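Local atomic coordinates of RIM-binding protein, isoform F (PDB entry 6Q9M), a protein that couples synaptic vesicle recruitment to release sites at the presynaptic active zone and carries a central array of fibronectin type III domains. Residues A[110-113]-A[118-121]; A[280-285]-A[292-297]. One frame throughout, in Å; residues are numbered along the deposited sequence.

Contact 1: A[110-113]-A[118-121]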
ATOM      1  N   ALA A 110      -2.963  -5.546   0.145  1.00 52.44           N
ATOM      2  CA  ALA A 110      -4.030  -5.924   1.060  1.00 49.44           C
ATOM      3  C   ALA A 110      -3.501  -5.826   2.479  1.00 55.24           C
ATOM      4  O   ALA A 110      -2.384  -6.271   2.758  1.00 65.06           O
ATOM      5  CB  ALA A 110      -4.525  -7.346   0.792  1.00 43.30           C
ATOM      6  N   SER A 111      -4.298  -5.236   3.368  1.00 54.61           N
ATOM      7  CA  SER A 111      -3.917  -5.105   4.768  1.00 61.45           C
ATOM      8  C   SER A 111      -5.174  -5.200   5.619  1.00 57.19           C
ATOM      9  O   SER A 111      -6.290  -5.296   5.099  1.00 57.03           O
ATOM     10  CB  SER A 111      -3.164  -3.794   5.028  1.00 55.53           C
ATOM     11  OG  SER A 111      -4.017  -2.685   4.808  1.00 54.97           O
ATOM     12  N   HIS A 112      -4.982  -5.179   6.941  1.00 60.62           N
ATOM     13  CA  HIS A 112      -6.085  -5.294   7.895  1.00 64.28           C
ATOM     14  C   HIS A 112      -7.005  -6.455   7.508  1.00 65.91           C
ATOM     15  O   HIS A 112      -8.225  -6.318   7.384  1.00 63.34           O
ATOM     16  CB  HIS A 112      -6.854  -3.978   8.001  1.00 65.06           C
ATOM     17  CG  HIS A 112      -6.046  -2.851   8.570  1.00 76.47           C
ATOM     18  ND1 HIS A 112      -5.395  -1.925   7.780  1.00 75.32           N
ATOM     19  CD2 HIS A 112      -5.790  -2.498   9.852  1.00 77.94           C
ATOM     20  CE1 HIS A 112      -4.778  -1.047   8.552  1.00 73.05           C
ATOM     21  NE2 HIS A 112      -5.001  -1.373   9.813  1.00 75.19           N
ATOM     22  N   ILE A 113      -6.389  -7.602   7.266  1.00 61.03           N
ATOM     23  CA  ILE A 113      -7.107  -8.765   6.772  1.00 57.24           C
ATOM     24  C   ILE A 113      -7.825  -9.445   7.928  1.00 55.56           C
ATOM     25  O   ILE A 113      -7.232  -9.683   8.984  1.00 57.49           O
ATOM     26  CB  ILE A 113      -6.134  -9.732   6.077  1.00 60.28           C
ATOM     27  CG1 ILE A 113      -5.445  -9.021   4.902  1.00 59.90           C
ATOM     28  CG2 ILE A 113      -6.863 -11.020   5.652  1.00 57.24           C
ATOM     29  CD1 ILE A 113      -4.428  -9.880   4.168  1.00 59.69           C
ATOM     30  N   ALA A 118     -10.873  -7.085   3.974  1.00 48.40           N
ATOM     31  CA  ALA A 118      -9.502  -6.613   3.835  1.00 54.84           C
ATOM     32  C   ALA A 118      -9.538  -5.163   3.375  1.00 56.47           C
ATOM     33  O   ALA A 118     -10.492  -4.730   2.726  1.00 61.55           O
ATOM     34  CB  ALA A 118      -8.701  -7.475   2.845  1.00 45.93           C
ATOM     35  N   VAL A 119      -8.515  -4.405   3.747  1.00 53.32           N
ATOM     36  CA  VAL A 119      -8.338  -3.050   3.235  1.00 51.73           C
ATOM     37  C   VAL A 119      -7.394  -3.134   2.042  1.00 51.44           C
ATOM     38  O   VAL A 119      -6.285  -3.673   2.153  1.00 54.90           O
ATOM     39  CB  VAL A 119      -7.811  -2.093   4.320  1.00 50.95           C
ATOM     40  CG1 VAL A 119      -7.220  -0.797   3.705  1.00 44.13           C
ATOM     41  CG2 VAL A 119      -8.929  -1.743   5.295  1.00 55.10           C
ATOM     42  N   ILE A 120      -7.845  -2.619   0.903  1.00 47.17           N
ATOM     43  CA  ILE A 120      -7.088  -2.621  -0.342  1.00 45.14           C
ATOM     44  C   ILE A 120      -6.596  -1.206  -0.596  1.00 51.77           C
ATOM     45  O   ILE A 120      -7.405  -0.276  -0.680  1.00 53.26           O
ATOM     46  CB  ILE A 120      -7.945  -3.089  -1.535  1.00 47.10           C
ATOM     47  CG1 ILE A 120      -8.651  -4.424  -1.238  1.00 42.17           C
ATOM     48  CG2 ILE A 120      -7.094  -3.134  -2.801  1.00 43.12           C
ATOM     49  CD1 ILE A 120      -7.717  -5.584  -1.008  1.00 39.44           C
ATOM     50  N   SER A 121      -5.284  -1.061  -0.781  1.00 53.10           N
ATOM     51  CA  SER A 121      -4.618   0.193  -1.114  1.00 47.52           C
ATOM     52  C   SER A 121      -3.898   0.060  -2.454  1.00 51.50           C
ATOM     53  O   SER A 121      -3.546  -1.045  -2.890  1.00 47.00           O
ATOM     54  CB  SER A 121      -3.594   0.578  -0.043  1.00 43.76           C
ATOM     55  OG  SER A 121      -4.192   0.596   1.246  1.00 52.10           O
TER
HETATM   56  O   HOH W   1      -3.708  -2.080   2.161  1.00 46.12           O
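The imidazole of His112 is met obliquely by Val119, whose CB approaches the ring while its CG2 lies 4.1 Å from CB of His112. Ser111 OG reaches His112 ND1 from within the same segment in a weak bond of 3.4 Å. The flat peptide groups carry the stronger ties. Ser111 and Val119 form an antiparallel hydrogen-bonded pair: Ser111 N donates to Val119 O at 2.8 Å, in the carbonyl plane, and Val119 N returns a bond to Ser111 O, also 2.8 Å, with the donor tilted 23° from the Ser111 carbonyl plane. On the same sheet face as Val119, the Ser111 hydroxyl stands between its backbone N and carbonyl carbon (chi1 65°), close to the Val119 carbonyl. A water 2.7 Å from Ser111 OG uses this placement, donating to Val119 O and also bonding Ser121 OG, so the Val119 carbonyl accepts from both Ser111 N and the water. The other face is apolar. In the non-hydrogen-bonded pair Ala110–Ile120, Ala110 CB touches Ile120 CD1 at 4.1 Å. Just beyond the end of strand 106-111, Ile113 CG1 packs on Ala118 CB, at the start of strand 118-123, at 4.2 Å. Ala110, Ile113 and Ala118 also touch Phe201 of the facing sheet, while Ile120 meets Ile152 on strand 149-152. Strands 106-111 and 118-123 thus make an antiparallel beta hairpin whose apolar face enters the sandwich core, the arrangement of the A and B strands in the three-stranded sheet of a fibronectin type III domain.

Contact 2: A[280-285]-A[292-297]; sequences VTIRTK and ADSAPI
Arg283 and Asp293 are joined by a salt bridge in which NE faces OD1 and NH2 faces OD2. Both spacings are very short (Arg283 NH2 to Asp293 OD2 2.5 Å, with a bent N-H...O angle of 123°) and the place of Arg283 NE is less sure, so the detail of the pairing is doubtful. Asp293 meets the guanidinium at its edge, CG in its plane, but the carboxylate is turned 59° from it, so the two groups are not coplanar. Arg283 reaches the acid through a bend at chi2 (132°). Beside this charge pair, the Thr281 methyl, CG2, anti to its own backbone N, is 3.4 Å from Asp293 CB, and the two side chains cross at about a right angle. With an alanine in place of Asp293, the Arg283 guanidinium would probably be left without its counter-charge and freer to turn. Behind the side chains, a weak bond of 3.3 Å runs from Ser294 N to Ile282 O. Further out, Arg283 is anchored by backbone hydrogen bonding to Ala246. Ile282 packs on Tyr245, and both Ile282 and Ser294 touch Ile215. Segment 292-297 therefore runs beside residues 281-283, the lead-in and first residue of strand 283-286, which pairs with strand 242-246, and reaches strand 215-219 through Ser294 and Ile297.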
ATOM      1  N   VAL A 280       9.915 -28.031   5.533  1.00121.09           N
ATOM      2  CA  VAL A 280       8.938 -28.381   6.562  1.00121.46           C
ATOM      3  C   VAL A 280       8.100 -27.126   6.861  1.00114.07           C
ATOM      4  O   VAL A 280       8.424 -26.023   6.418  1.00112.94           O
ATOM      5  CB  VAL A 280       9.610 -29.001   7.822  1.00112.62           C
ATOM      6  CG1 VAL A 280       8.689 -29.044   9.076  1.00101.47           C
ATOM      7  CG2 VAL A 280      10.079 -30.435   7.491  1.00102.02           C
ATOM      8  N   THR A 281       6.974 -27.324   7.548  1.00110.38           N
ATOM      9  CA  THR A 281       5.989 -26.303   7.892  1.00102.79           C
ATOM     10  C   THR A 281       5.996 -25.988   9.393  1.00 92.68           C
ATOM     11  O   THR A 281       6.564 -26.726  10.206  1.00 91.04           O
ATOM     12  CB  THR A 281       4.586 -26.764   7.456  1.00104.11           C
ATOM     13  OG1 THR A 281       4.674 -27.511   6.239  1.00104.28           O
ATOM     14  CG2 THR A 281       3.712 -25.584   7.196  1.00105.95           C
ATOM     15  N   ILE A 282       5.376 -24.846   9.743  1.00 83.74           N
ATOM     16  CA  ILE A 282       5.178 -24.397  11.120  1.00 82.85           C
ATOM     17  C   ILE A 282       3.691 -24.268  11.418  1.00 81.64           C
ATOM     18  O   ILE A 282       2.884 -23.908  10.554  1.00 87.70           O
ATOM     19  CB  ILE A 282       5.872 -23.049  11.408  1.00 79.45           C
ATOM     20  CG1 ILE A 282       7.325 -23.094  10.961  1.00 76.49           C
ATOM     21  CG2 ILE A 282       5.769 -22.677  12.887  1.00 74.66           C
ATOM     22  CD1 ILE A 282       7.574 -22.192   9.833  1.00 78.80           C
ATOM     23  N   ARG A 283       3.332 -24.558  12.662  1.00 74.79           N
ATOM     24  CA  ARG A 283       1.965 -24.453  13.136  1.00 84.65           C
ATOM     25  C   ARG A 283       1.882 -23.466  14.289  1.00 82.30           C
ATOM     26  O   ARG A 283       2.740 -23.478  15.180  1.00 85.06           O
ATOM     27  CB  ARG A 283       1.467 -25.812  13.599  1.00101.49           C
ATOM     28  CG  ARG A 283       1.024 -26.695  12.483  1.00112.03           C
ATOM     29  CD  ARG A 283       1.655 -28.078  12.667  1.00118.52           C
ATOM     30  NE  ARG A 283       1.413 -28.874  11.477  1.00121.46           N
ATOM     31  CZ  ARG A 283       1.772 -30.134  11.334  1.00126.70           C
ATOM     32  NH1 ARG A 283       2.422 -30.745  12.307  1.00129.77           N
ATOM     33  NH2 ARG A 283       1.513 -30.752  10.199  1.00127.84           N
ATOM     34  N   THR A 284       0.875 -22.594  14.261  1.00 75.05           N
ATOM     35  CA  THR A 284       0.584 -21.772  15.428  1.00 76.37           C
ATOM     36  C   THR A 284      -0.230 -22.570  16.435  1.00 82.04           C
ATOM     37  O   THR A 284      -1.284 -23.130  16.107  1.00 82.76           O
ATOM     38  CB  THR A 284      -0.180 -20.504  15.055  1.00 76.78           C
ATOM     39  OG1 THR A 284       0.510 -19.819  14.004  1.00 79.49           O
ATOM     40  CG2 THR A 284      -0.274 -19.593  16.269  1.00 74.38           C
ATOM     41  N   LYS A 285       0.225 -22.558  17.675  1.00 84.15           N
ATOM     42  CA  LYS A 285      -0.433 -23.234  18.779  1.00 95.54           C
ATOM     43  C   LYS A 285      -1.214 -22.173  19.552  1.00 94.22           C
ATOM     44  O   LYS A 285      -0.765 -21.032  19.681  1.00 88.71           O
ATOM     45  CB  LYS A 285       0.639 -23.927  19.647  1.00 99.60           C
ATOM     46  CG  LYS A 285       0.237 -24.656  20.951  1.00112.68           C
ATOM     47  CD  LYS A 285      -1.191 -25.204  21.023  1.00119.61           C
ATOM     48  CE  LYS A 285      -1.267 -26.407  21.955  1.00123.35           C
ATOM     49  NZ  LYS A 285      -0.871 -26.080  23.361  1.00122.09           N
ATOM     50  N   ALA A 292      -3.884 -24.645  11.186  1.00 82.31           N
ATOM     51  CA  ALA A 292      -3.432 -25.370  10.013  1.00 88.38           C
ATOM     52  C   ALA A 292      -1.984 -24.993   9.680  1.00 94.70           C
ATOM     53  O   ALA A 292      -1.412 -24.023  10.202  1.00 87.37           O
ATOM     54  CB  ALA A 292      -4.336 -25.057   8.822  1.00 88.04           C
ATOM     55  N   ASP A 293      -1.382 -25.784   8.798  1.00106.40           N
ATOM     56  CA  ASP A 293       0.014 -25.572   8.438  1.00113.73           C
ATOM     57  C   ASP A 293       0.180 -24.399   7.478  1.00108.79           C
ATOM     58  O   ASP A 293      -0.656 -24.166   6.598  1.00102.63           O
ATOM     59  CB  ASP A 293       0.586 -26.849   7.834  1.00125.25           C
ATOM     60  CG  ASP A 293       0.741 -27.942   8.859  1.00133.87           C
ATOM     61  OD1 ASP A 293      -0.060 -27.958   9.811  1.00139.93           O
ATOM     62  OD2 ASP A 293       1.663 -28.770   8.728  1.00137.62           O
ATOM     63  N   SER A 294       1.287 -23.681   7.643  1.00107.93           N
ATOM     64  CA  SER A 294       1.628 -22.547   6.797  1.00105.88           C
ATOM     65  C   SER A 294       2.107 -23.000   5.414  1.00103.13           C
ATOM     66  O   SER A 294       2.063 -24.181   5.049  1.00102.27           O
ATOM     67  CB  SER A 294       2.688 -21.689   7.476  1.00107.45           C
ATOM     68  OG  SER A 294       3.933 -22.368   7.575  1.00107.13           O
ATOM     69  N   ALA A 295       2.533 -22.022   4.628  1.00101.85           N
ATOM     70  CA  ALA A 295       3.087 -22.290   3.307  1.00102.97           C
ATOM     71  C   ALA A 295       4.481 -22.899   3.422  1.00108.00           C
ATOM     72  O   ALA A 295       5.333 -22.348   4.131  1.00110.30           O
ATOM     73  CB  ALA A 295       3.142 -21.003   2.486  1.00101.82           C
ATOM     74  N   PRO A 296       4.751 -24.028   2.760  1.00111.97           N
ATOM     75  CA  PRO A 296       6.100 -24.609   2.809  1.00113.30           C
ATOM     76  C   PRO A 296       7.105 -23.739   2.065  1.00110.97           C
ATOM     77  O   PRO A 296       6.755 -22.992   1.146  1.00111.87           O
ATOM     78  CB  PRO A 296       5.926 -25.974   2.130  1.00112.45           C
ATOM     79  CG  PRO A 296       4.734 -25.807   1.253  1.00108.56           C
ATOM     80  CD  PRO A 296       3.819 -24.865   1.983  1.00108.74           C
ATOM     81  N   ILE A 297       8.368 -23.840   2.477  1.00109.27           N
ATOM     82  CA  ILE A 297       9.454 -23.100   1.835  1.00110.11           C
ATOM     83  C   ILE A 297      10.570 -24.039   1.384  1.00114.60           C
ATOM     84  O   ILE A 297      10.555 -25.232   1.688  1.00112.06           O
ATOM     85  CB  ILE A 297      10.016 -22.020   2.788  1.00106.17           C
ATOM     86  CG1 ILE A 297       8.873 -21.227   3.418  1.00105.27           C
ATOM     87  CG2 ILE A 297      11.012 -21.102   2.070  1.00105.86           C
ATOM     88  CD1 ILE A 297       8.127 -20.328   2.456  1.00107.26           C
TER

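How the contacts relate
Contact 1 and contact 2 follow one another in series along the chain, the first closing before the second opens. Their centres are about 23 Å apart, their nearest atoms about 14 Å, and they do not touch. They share no sheet: contact 1 belongs to the antiparallel sheet of strands 106-111, 118-123 and 149-152, whereas contact 2 involves the outer strand 283-286 of the sheet containing 242-246 and 256-257. They also belong to different domains, one fibronectin type III and the other RIMBP2-like immunoglobulin-like. Each contact thus joins pieces within its own all-beta unit, consistent with an array of separately folded domains strung along one chain.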